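Local coordinates for putative peptide ABC-transport system periplasmic peptide-binding protein (Campylobacter jejuni, PDB 4OEV) that binds nickel(II), here together with oxalate, as the extracytoplasmic solute-binding component of an ABC-type importer, at residues L244-N247 / F252-D255; D309-A314 / G322-D327. All blocks are in the same frame, centred on the assembly; numbering follows the deposited sequence.

Contact 1: residues L244-N247 / F252-D255; sequences LMFN and FLKD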
# COMPACT_ATOMS: atom_id res chain seq x y z
N LEU A 244 -4.92 0.72 14.69
CA LEU A 244 -5.97 1.70 14.94
C LEU A 244 -5.40 3.08 14.61
O LEU A 244 -4.43 3.50 15.23
CB LEU A 244 -6.45 1.70 16.41
CG LEU A 244 -7.59 2.66 16.65
CD1 LEU A 244 -8.76 2.10 15.87
CD2 LEU A 244 -7.92 2.73 18.24
N MET A 245 -6.02 3.77 13.65
CA MET A 245 -5.66 5.17 13.29
C MET A 245 -6.39 6.09 14.27
O MET A 245 -7.61 6.09 14.26
CB MET A 245 -6.10 5.49 11.86
CG MET A 245 -5.71 6.93 11.22
SD MET A 245 -7.03 7.57 10.13
CE MET A 245 -8.22 8.10 11.37
N PHE A 246 -5.68 6.90 15.05
CA PHE A 246 -6.30 7.98 15.84
C PHE A 246 -6.59 9.17 14.98
O PHE A 246 -5.70 9.62 14.19
CB PHE A 246 -5.39 8.44 16.98
CG PHE A 246 -5.05 7.38 17.98
CD1 PHE A 246 -6.04 6.70 18.67
CD2 PHE A 246 -3.73 7.14 18.31
CE1 PHE A 246 -5.72 5.77 19.61
CE2 PHE A 246 -3.39 6.22 19.27
CZ PHE A 246 -4.40 5.53 19.93
N ASN A 247 -7.79 9.73 15.09
CA ASN A 247 -8.04 11.00 14.45
C ASN A 247 -7.63 12.08 15.45
O ASN A 247 -8.21 12.22 16.53
CB ASN A 247 -9.51 11.19 14.01
CG ASN A 247 -9.68 12.47 13.17
OD1 ASN A 247 -8.99 13.46 13.47
ND2 ASN A 247 -10.59 12.46 12.16
N PHE A 252 -10.71 13.87 22.63
CA PHE A 252 -10.03 12.98 23.54
C PHE A 252 -8.77 12.43 22.94
O PHE A 252 -7.71 12.40 23.60
CB PHE A 252 -10.96 11.78 23.95
CG PHE A 252 -12.25 12.21 24.52
CD1 PHE A 252 -12.28 12.93 25.72
CD2 PHE A 252 -13.46 11.91 23.88
CE1 PHE A 252 -13.48 13.37 26.27
CE2 PHE A 252 -14.69 12.32 24.44
CZ PHE A 252 -14.69 13.07 25.62
N LEU A 253 -8.87 11.94 21.70
CA LEU A 253 -7.73 11.28 21.07
C LEU A 253 -6.58 12.27 20.79
O LEU A 253 -5.43 11.84 20.71
CB LEU A 253 -8.16 10.56 19.76
CG LEU A 253 -9.17 9.42 19.95
CD1 LEU A 253 -9.37 8.72 18.59
CD2 LEU A 253 -8.82 8.39 21.06
N LYS A 254 -6.85 13.58 20.71
CA LYS A 254 -5.70 14.48 20.51
C LYS A 254 -4.70 14.40 21.67
O LYS A 254 -3.52 14.68 21.51
CB LYS A 254 -6.15 15.90 20.34
CG LYS A 254 -6.87 16.50 21.58
CD LYS A 254 -7.07 18.01 21.39
CE LYS A 254 -7.61 18.31 19.99
NZ LYS A 254 -7.93 19.74 19.76
N ASP A 255 -5.18 14.03 22.86
CA ASP A 255 -4.38 14.04 24.07
C ASP A 255 -3.35 12.92 24.10
O ASP A 255 -3.67 11.72 24.04
CB ASP A 255 -5.30 13.90 25.33
CG ASP A 255 -4.57 14.13 26.64
OD1 ASP A 255 -3.36 13.76 26.78
OD2 ASP A 255 -5.20 14.67 27.58
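Strand 241-246 runs out at Phe246, and a short loop brings the chain back as a type I beta turn from Phe252 to Asp255, closed by a hydrogen bond from Asp255 N to Phe252 O (3.1 Å); the CA atoms of Phe246 and Leu253 lie 6.3 Å apart. Both side chains point toward the other segment and cross at about a right angle. Phe246 CD1 meets Leu253 CD1 at 3.9 Å and Leu253 CD2 at 4.0 Å, the leucine's CG being held beside its backbone N (chi1 -63°) so that both methyls gather at one ring atom. Leu253 CB packs 3.6 Å from Asn247 O, a van der Waals contact set by the backbone. This is a strand-loop-helix connection in the solute-binding protein fold: Asp255 is the N-cap of helix 256-265, its OD1 accepting from Lys257 N. Phe246 and Leu253 are buried against that helix, where an aromatic ring and branched methyls suit the apolar Leu262, which touches both; Leu253 also touches Ser379. Asn247 suits the strand exit because its amide serves two bonds, OD1 accepting from Asp249 N and ND2 donating to Val377 O, while Asn250 OD1 takes the backbone N of both Phe252 and Leu253.

Contact 2: residues D309-A314 / G322-D327; sequences DLLVSA and GNFEKD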
# COMPACT_ATOMS: atom_id res chain seq x y z
N ASP A 309 -3.56 4.60 35.08
CA ASP A 309 -2.76 5.64 35.71
C ASP A 309 -2.60 6.86 34.78
O ASP A 309 -2.62 8.02 35.23
CB ASP A 309 -1.38 5.09 36.10
CG ASP A 309 -1.44 4.11 37.25
OD1 ASP A 309 -2.54 3.93 37.82
OD2 ASP A 309 -0.40 3.50 37.56
N LEU A 310 -2.46 6.60 33.48
CA LEU A 310 -2.30 7.66 32.51
C LEU A 310 -3.58 8.46 32.36
O LEU A 310 -3.53 9.69 32.21
CB LEU A 310 -1.89 7.11 31.13
CG LEU A 310 -0.40 6.82 30.92
CD1 LEU A 310 -0.21 5.95 29.67
CD2 LEU A 310 0.34 8.12 30.77
N LEU A 311 -4.71 7.78 32.32
CA LEU A 311 -5.98 8.50 32.17
C LEU A 311 -6.27 9.35 33.46
O LEU A 311 -6.77 10.47 33.37
CB LEU A 311 -7.15 7.55 31.88
CG LEU A 311 -7.10 6.85 30.50
CD1 LEU A 311 -8.33 5.99 30.33
CD2 LEU A 311 -7.05 7.89 29.35
N VAL A 312 -5.95 8.82 34.64
CA VAL A 312 -6.08 9.64 35.87
C VAL A 312 -5.21 10.89 35.71
O VAL A 312 -5.72 12.03 35.80
CB VAL A 312 -5.68 8.85 37.11
CG1 VAL A 312 -5.58 9.74 38.39
CG2 VAL A 312 -6.70 7.76 37.35
N SER A 313 -3.96 10.67 35.29
CA SER A 313 -3.02 11.75 35.10
C SER A 313 -3.51 12.78 34.09
O SER A 313 -3.17 13.95 34.21
CB SER A 313 -1.67 11.20 34.65
OG SER A 313 -0.75 12.23 34.39
N ALA A 314 -4.32 12.36 33.12
CA ALA A 314 -4.83 13.29 32.11
C ALA A 314 -6.06 14.00 32.60
O ALA A 314 -6.65 14.80 31.89
CB ALA A 314 -5.11 12.56 30.75
N GLY A 322 -18.12 3.14 36.25
CA GLY A 322 -16.80 2.61 36.02
C GLY A 322 -16.17 3.20 34.76
O GLY A 322 -15.15 2.68 34.29
N ASN A 323 -16.78 4.24 34.20
CA ASN A 323 -16.25 4.87 32.97
C ASN A 323 -15.52 6.16 33.24
O ASN A 323 -16.02 7.04 33.94
CB ASN A 323 -17.40 5.12 31.99
CG ASN A 323 -18.08 3.84 31.56
OD1 ASN A 323 -17.43 2.80 31.37
ND2 ASN A 323 -19.41 3.88 31.43
N PHE A 324 -14.34 6.30 32.65
CA PHE A 324 -13.55 7.49 32.82
C PHE A 324 -14.30 8.71 32.28
O PHE A 324 -14.86 8.69 31.17
CB PHE A 324 -12.18 7.35 32.14
CG PHE A 324 -11.15 6.72 33.03
CD1 PHE A 324 -10.67 7.40 34.14
CD2 PHE A 324 -10.66 5.44 32.77
CE1 PHE A 324 -9.73 6.82 34.96
CE2 PHE A 324 -9.73 4.85 33.60
CZ PHE A 324 -9.25 5.54 34.69
N GLU A 325 -14.23 9.77 33.05
CA GLU A 325 -15.01 10.97 32.80
C GLU A 325 -14.17 12.19 33.16
O GLU A 325 -13.43 12.19 34.17
CB GLU A 325 -16.28 10.92 33.65
CG GLU A 325 -17.37 11.93 33.30
CD GLU A 325 -18.56 11.81 34.23
OE1 GLU A 325 -18.72 12.71 35.07
OE2 GLU A 325 -19.34 10.82 34.13
N LYS A 326 -14.32 13.25 32.38
CA LYS A 326 -13.69 14.52 32.71
C LYS A 326 -14.62 15.66 32.37
O LYS A 326 -15.15 15.73 31.26
CB LYS A 326 -12.36 14.67 31.99
CG LYS A 326 -11.75 16.07 32.18
CD LYS A 326 -10.27 16.06 31.95
CE LYS A 326 -9.95 16.11 30.54
NZ LYS A 326 -8.49 16.41 30.41
N ASP A 327 -14.83 16.55 33.35
CA ASP A 327 -15.66 17.72 33.15
C ASP A 327 -17.03 17.36 32.60
O ASP A 327 -17.50 17.96 31.63
CB ASP A 327 -14.93 18.70 32.21
CG ASP A 327 -13.67 19.28 32.84
OD1 ASP A 327 -13.68 19.50 34.08
OD2 ASP A 327 -12.67 19.51 32.11
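Phe324 of strand 324-326 lays its ring against Leu311 and Val312 in the last turn of helix 304-313, forming a helix-on-sheet packing in which the helix leads through strand 317-318 into the antiparallel strands 324-326 and 329-338. Ahead of the strand, Gly322 has a positive phi, a conformation that glycine adopts readily, and Asn323 follows with its backbone N bonded to Asn319 OD1; both lie in the connection from strand 317-318. Phe324 is the main apolar partner on this side. Leu311 CB sits 3.9 Å from the centroid of the Phe324 ring and only 4° off the ring normal, a CH-pi contact over the middle of one face. The rest of the leucine reaches beyond that point: a chi1 of -68° swings CG away from the carbonyl carbon, and the extended chi2 then sets Leu311 CD1 3.4 Å from Phe324 CD2, a tight apolar contact. Val312 approaches from another direction, its CG2 lying near the ring plane at the edge, 4.0 Å from Phe324 CE1. A flat aromatic suits this place because its face and rim serve two successive helix residues, and Phe316 also touches the ring. Glu325, the next residue along the strand, belongs to the sheet side: its backbone pairs with Lys317, and its OE2 accepts from Asn319 ND2. Lys326 again points toward the helix. Its side chain touches Phe316, and a bend at chi3 carries the ammonium group to the chain just past the helix. Such a residue suits the rim, since its charge can meet a backbone carbonyl at the C-terminal end of a helix, where the helix dipole is probably favourable. Lys326 NZ donates to Ala314 O at 2.9 Å, with a C=O...N angle of 169°.

How the contacts relate
Contact 1 closes before contact 2 opens, and their centres lie about 15 Å apart on the same side of the chain's centre. Helix 256-265 starts directly after the 252-255 turn; its Ala261 touches Leu311, and its Lys257 NZ bonds to Ser313 OG. The contacts also meet directly, Asp255 OD2 lying 3.8 Å from Ala314 CB. One segment of contact 1 belongs to the sheet in which strand 241-246 pairs with 379-384 and 454-467, whereas contact 2, its centre about 36 Å from the centre of the chain, ties helix 304-313 to a separate four-stranded sheet. Helix 256-265 thus connects the sheet nearer the ligand, with the Asn247 side chain about 13 Å from oxalate, to this outlying unit.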